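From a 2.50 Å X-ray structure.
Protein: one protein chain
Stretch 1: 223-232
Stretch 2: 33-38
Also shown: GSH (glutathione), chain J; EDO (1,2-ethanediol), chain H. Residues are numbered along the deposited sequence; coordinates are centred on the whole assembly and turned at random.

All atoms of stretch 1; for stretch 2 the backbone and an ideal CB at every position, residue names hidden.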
# COMPACT_ATOMS: atom_id res chain seq x y z
N GLN A 223 -5.29 10.75 5.37
CA GLN A 223 -6.31 11.22 4.45
C GLN A 223 -6.81 10.07 3.57
O GLN A 223 -7.86 10.18 2.94
CB GLN A 223 -5.74 12.33 3.58
CG GLN A 223 -4.63 11.82 2.69
CD GLN A 223 -4.03 12.90 1.82
OE1 GLN A 223 -4.49 13.14 0.69
NE2 GLN A 223 -2.97 13.57 2.33
N TYR A 224 -6.06 8.96 3.54
CA TYR A 224 -6.42 7.80 2.72
C TYR A 224 -6.86 6.59 3.56
O TYR A 224 -7.18 5.54 3.01
CB TYR A 224 -5.24 7.41 1.79
CG TYR A 224 -5.58 6.43 0.67
CD1 TYR A 224 -6.53 6.76 -0.30
CD2 TYR A 224 -4.93 5.19 0.56
CE1 TYR A 224 -6.84 5.87 -1.36
CE2 TYR A 224 -5.23 4.29 -0.50
CZ TYR A 224 -6.19 4.65 -1.45
OH TYR A 224 -6.53 3.80 -2.49
N LEU A 225 -6.83 6.72 4.89
CA LEU A 225 -7.21 5.60 5.76
C LEU A 225 -8.57 4.98 5.39
O LEU A 225 -9.52 5.69 5.03
CB LEU A 225 -7.30 6.05 7.22
CG LEU A 225 -5.97 6.14 7.95
CD1 LEU A 225 -6.21 6.62 9.40
CD2 LEU A 225 -5.22 4.78 7.90
N ILE A 226 -8.65 3.66 5.47
CA ILE A 226 -9.92 2.97 5.36
C ILE A 226 -10.47 2.73 6.78
O ILE A 226 -9.80 2.06 7.59
CB ILE A 226 -9.73 1.65 4.62
CG1 ILE A 226 -9.13 1.93 3.24
CG2 ILE A 226 -11.06 0.86 4.53
CD1 ILE A 226 -8.78 0.67 2.44
N PRO A 227 -11.66 3.29 7.09
CA PRO A 227 -12.22 3.00 8.43
C PRO A 227 -12.24 1.48 8.68
O PRO A 227 -12.66 0.71 7.79
CB PRO A 227 -13.65 3.55 8.35
CG PRO A 227 -13.59 4.61 7.28
CD PRO A 227 -12.59 4.08 6.26
N LEU A 228 -11.77 1.05 9.86
CA LEU A 228 -11.52 -0.37 10.09
C LEU A 228 -12.74 -1.30 9.94
O LEU A 228 -12.59 -2.47 9.53
CB LEU A 228 -10.83 -0.58 11.44
CG LEU A 228 -9.32 -0.34 11.39
CD1 LEU A 228 -8.71 -0.30 12.78
CD2 LEU A 228 -8.64 -1.40 10.52
N GLU A 229 -13.92 -0.80 10.27
CA GLU A 229 -15.11 -1.63 10.12
C GLU A 229 -15.39 -1.83 8.63
O GLU A 229 -15.87 -2.88 8.22
CB GLU A 229 -16.33 -1.01 10.82
CG GLU A 229 -16.90 0.23 10.14
CD GLU A 229 -16.15 1.50 10.51
OE1 GLU A 229 -15.01 1.40 11.04
OE2 GLU A 229 -16.71 2.59 10.26
N ILE A 230 -15.08 -0.83 7.82
CA ILE A 230 -15.24 -0.99 6.37
C ILE A 230 -14.24 -1.99 5.80
O ILE A 230 -14.57 -2.79 4.91
CB ILE A 230 -15.03 0.34 5.62
CG1 ILE A 230 -16.05 1.39 6.09
CG2 ILE A 230 -15.07 0.09 4.11
CD1 ILE A 230 -17.48 1.00 5.80
N LEU A 231 -13.01 -1.93 6.30
CA LEU A 231 -11.97 -2.81 5.78
C LEU A 231 -12.28 -4.26 6.15
O LEU A 231 -12.15 -5.16 5.33
CB LEU A 231 -10.60 -2.36 6.29
CG LEU A 231 -9.36 -3.11 5.78
CD1 LEU A 231 -9.26 -3.06 4.25
CD2 LEU A 231 -8.09 -2.55 6.42
N ALA A 232 -12.71 -4.47 7.40
CA ALA A 232 -13.15 -5.79 7.84
C ALA A 232 -14.32 -6.30 7.00
O ALA A 232 -14.33 -7.47 6.63
CB ALA A 232 -13.52 -5.78 9.32
N UNK A 33 -4.18 4.69 -12.02
CA UNK A 33 -5.12 3.56 -12.10
C UNK A 33 -4.98 2.76 -10.81
O UNK A 33 -3.91 2.21 -10.50
CB UNK A 33 -4.85 2.68 -13.33
N UNK A 34 -6.08 2.71 -10.05
CA UNK A 34 -6.04 2.28 -8.66
C UNK A 34 -7.15 1.27 -8.37
O UNK A 34 -8.07 1.12 -9.19
CB UNK A 34 -6.16 3.49 -7.73
N UNK A 35 -7.06 0.58 -7.23
CA UNK A 35 -8.28 0.11 -6.59
C UNK A 35 -8.17 0.31 -5.08
O UNK A 35 -7.13 0.02 -4.48
CB UNK A 35 -8.54 -1.36 -6.93
N UNK A 36 -9.26 0.83 -4.50
CA UNK A 36 -9.24 1.48 -3.19
C UNK A 36 -8.61 0.60 -2.10
O UNK A 36 -7.97 1.12 -1.17
CB UNK A 36 -10.67 1.86 -2.78
N UNK A 37 -8.77 -0.71 -2.24
CA UNK A 37 -8.37 -1.65 -1.21
C UNK A 37 -7.06 -2.34 -1.60
O UNK A 37 -6.57 -3.21 -0.88
CB UNK A 37 -9.47 -2.68 -0.97
N UNK A 38 -6.50 -1.95 -2.74
CA UNK A 38 -5.23 -2.54 -3.14
C UNK A 38 -4.03 -1.95 -2.36
O UNK A 38 -3.70 -0.76 -2.50
CB UNK A 38 -5.03 -2.34 -4.64
N1 GSH J . 4.07 -6.32 -8.24
CA1 GSH J . 2.90 -5.47 -8.47
C1 GSH J . 3.07 -4.07 -7.89
O11 GSH J . 2.47 -3.05 -8.40
O12 GSH J . 3.86 -3.91 -6.89
CB1 GSH J . 1.68 -6.17 -7.89
CG1 GSH J . 0.40 -5.39 -7.78
CD1 GSH J . -0.84 -6.22 -7.58
OE1 GSH J . -0.79 -7.39 -7.21
N2 GSH J . -2.13 -5.64 -7.82
CA2 GSH J . -3.30 -6.50 -7.63
C2 GSH J . -3.94 -6.71 -8.99
O2 GSH J . -4.05 -5.75 -9.74
CB2 GSH J . -4.28 -5.83 -6.73
SG2 GSH J . -3.97 -5.86 -5.00
N3 GSH J . -4.43 -8.02 -9.36
CA3 GSH J . -5.05 -8.21 -10.67
C3 GSH J . -6.05 -9.29 -10.76
O31 GSH J . -7.08 -9.25 -10.03
O32 GSH J . -5.88 -10.24 -11.57
C1 EDO H . -1.93 15.53 -2.27
O1 EDO H . -1.01 15.09 -3.30
C2 EDO H . -3.35 15.02 -2.55
O2 EDO H . -4.07 14.74 -1.33

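Position 33 is extended, and no atom of stretch 1 lies within 5.5 Å of its ideal CB. Many side chains would do. The residue is Tyr 33, out of contact.

Position 34 is also extended, but its CA-to-CB bond points toward stretch 1, and the ideal CB lies 5.3 Å from Tyr 224 OH. That gap suits a polar side chain about as long as Asn or Asp, or perhaps His; Ser or Thr would be too short to meet the hydroxyl directly. The residue is Asn 34. Its ND2 donates a hydrogen bond to Tyr 224 OH (3.1 Å, 162° at the hydrogen), approaching the ring at its edge, where the hydroxyl sits. Its OD1 accepts from a water at 2.8 Å, and the same water lies 2.6 Å from Tyr 224 OH, so the amide and the phenol are joined both directly and through solvent.

At position 35 the CA-to-CB bond points away, and stretch 1 offers it nothing. Its backbone opens a type I turn. The residue is Met 35, its side chain clear of stretch 1.

Position 36, with phi/psi of -53/-31°, suits the second place of the turn. CA-to-CB points sideways, and the ideal CB is 4.6 Å from Tyr 224 OH. Farther off lie a face of the Tyr 224 ring and, to one side, the carbonyls of Tyr 224 and Leu 225. Arg could reach both carbonyls; a fully extended Lys might just reach that of Tyr 224. A planar group could also cover the ring. Arg 36 does both. Its guanidinium stacks on Tyr 224, with centres 3.9 Å apart and planes at 17°, a cation-pi arrangement. NH2 donates to Tyr 224 O at 2.9 Å and weakly to Leu 225 O at 3.4 Å.

Position 37 also points sideways, but its ideal CB is 4.8 Å from Ile 226 CD1 and 5.2 Å from Leu 231 CD1. These apolar neighbours favour Leu, Met, Phe, Tyr or Trp. The residue is Tyr 37: its CD1 lies 3.8 Å from Ile 226 CD1 and 4.3 Å from Leu 231 CD1, while Tyr 37 OH comes within 4.0 Å of Ile 230 CG2. The long ring thus spans all three aliphatic side chains.

Position 38 points away from stretch 1 and precedes a helix, so Ser, Thr, Asp, Asn or Cys would suit as a cap. Cys 38 caps a backbone N just beyond the stretch.

Stretch 2 (33-38) YNMRYC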
# COMPACT_ATOMS: atom_id res chain seq x y z
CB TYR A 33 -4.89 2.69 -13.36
CG TYR A 33 -5.15 3.51 -14.60
CD1 TYR A 33 -6.45 3.70 -15.06
CD2 TYR A 33 -4.11 4.15 -15.28
CE1 TYR A 33 -6.71 4.48 -16.18
CE2 TYR A 33 -4.37 4.94 -16.40
CZ TYR A 33 -5.67 5.10 -16.84
OH TYR A 33 -5.94 5.88 -17.94
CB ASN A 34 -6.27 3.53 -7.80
CG ASN A 34 -6.15 3.28 -6.31
OD1 ASN A 34 -5.18 2.69 -5.83
ND2 ASN A 34 -7.15 3.77 -5.56
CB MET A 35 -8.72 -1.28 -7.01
CG MET A 35 -8.28 -2.39 -6.13
SD MET A 35 -9.45 -2.84 -4.80
CE MET A 35 -8.66 -4.41 -4.37
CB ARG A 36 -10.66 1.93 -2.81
CG ARG A 36 -10.77 2.73 -1.50
CD ARG A 36 -10.37 4.19 -1.69
NE ARG A 36 -10.43 4.97 -0.45
CZ ARG A 36 -9.60 4.81 0.59
NH1 ARG A 36 -8.64 3.88 0.57
NH2 ARG A 36 -9.73 5.60 1.65
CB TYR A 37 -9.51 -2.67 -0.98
CG TYR A 37 -10.81 -1.96 -0.65
CD1 TYR A 37 -11.15 -1.67 0.67
CD2 TYR A 37 -11.65 -1.52 -1.65
CE1 TYR A 37 -12.33 -0.97 0.96
CE2 TYR A 37 -12.81 -0.84 -1.37
CZ TYR A 37 -13.15 -0.55 -0.07
OH TYR A 37 -14.33 0.13 0.18
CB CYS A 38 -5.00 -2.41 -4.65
SG CYS A 38 -3.39 -3.13 -5.15
O HOH W 1 -5.01 1.80 -3.23
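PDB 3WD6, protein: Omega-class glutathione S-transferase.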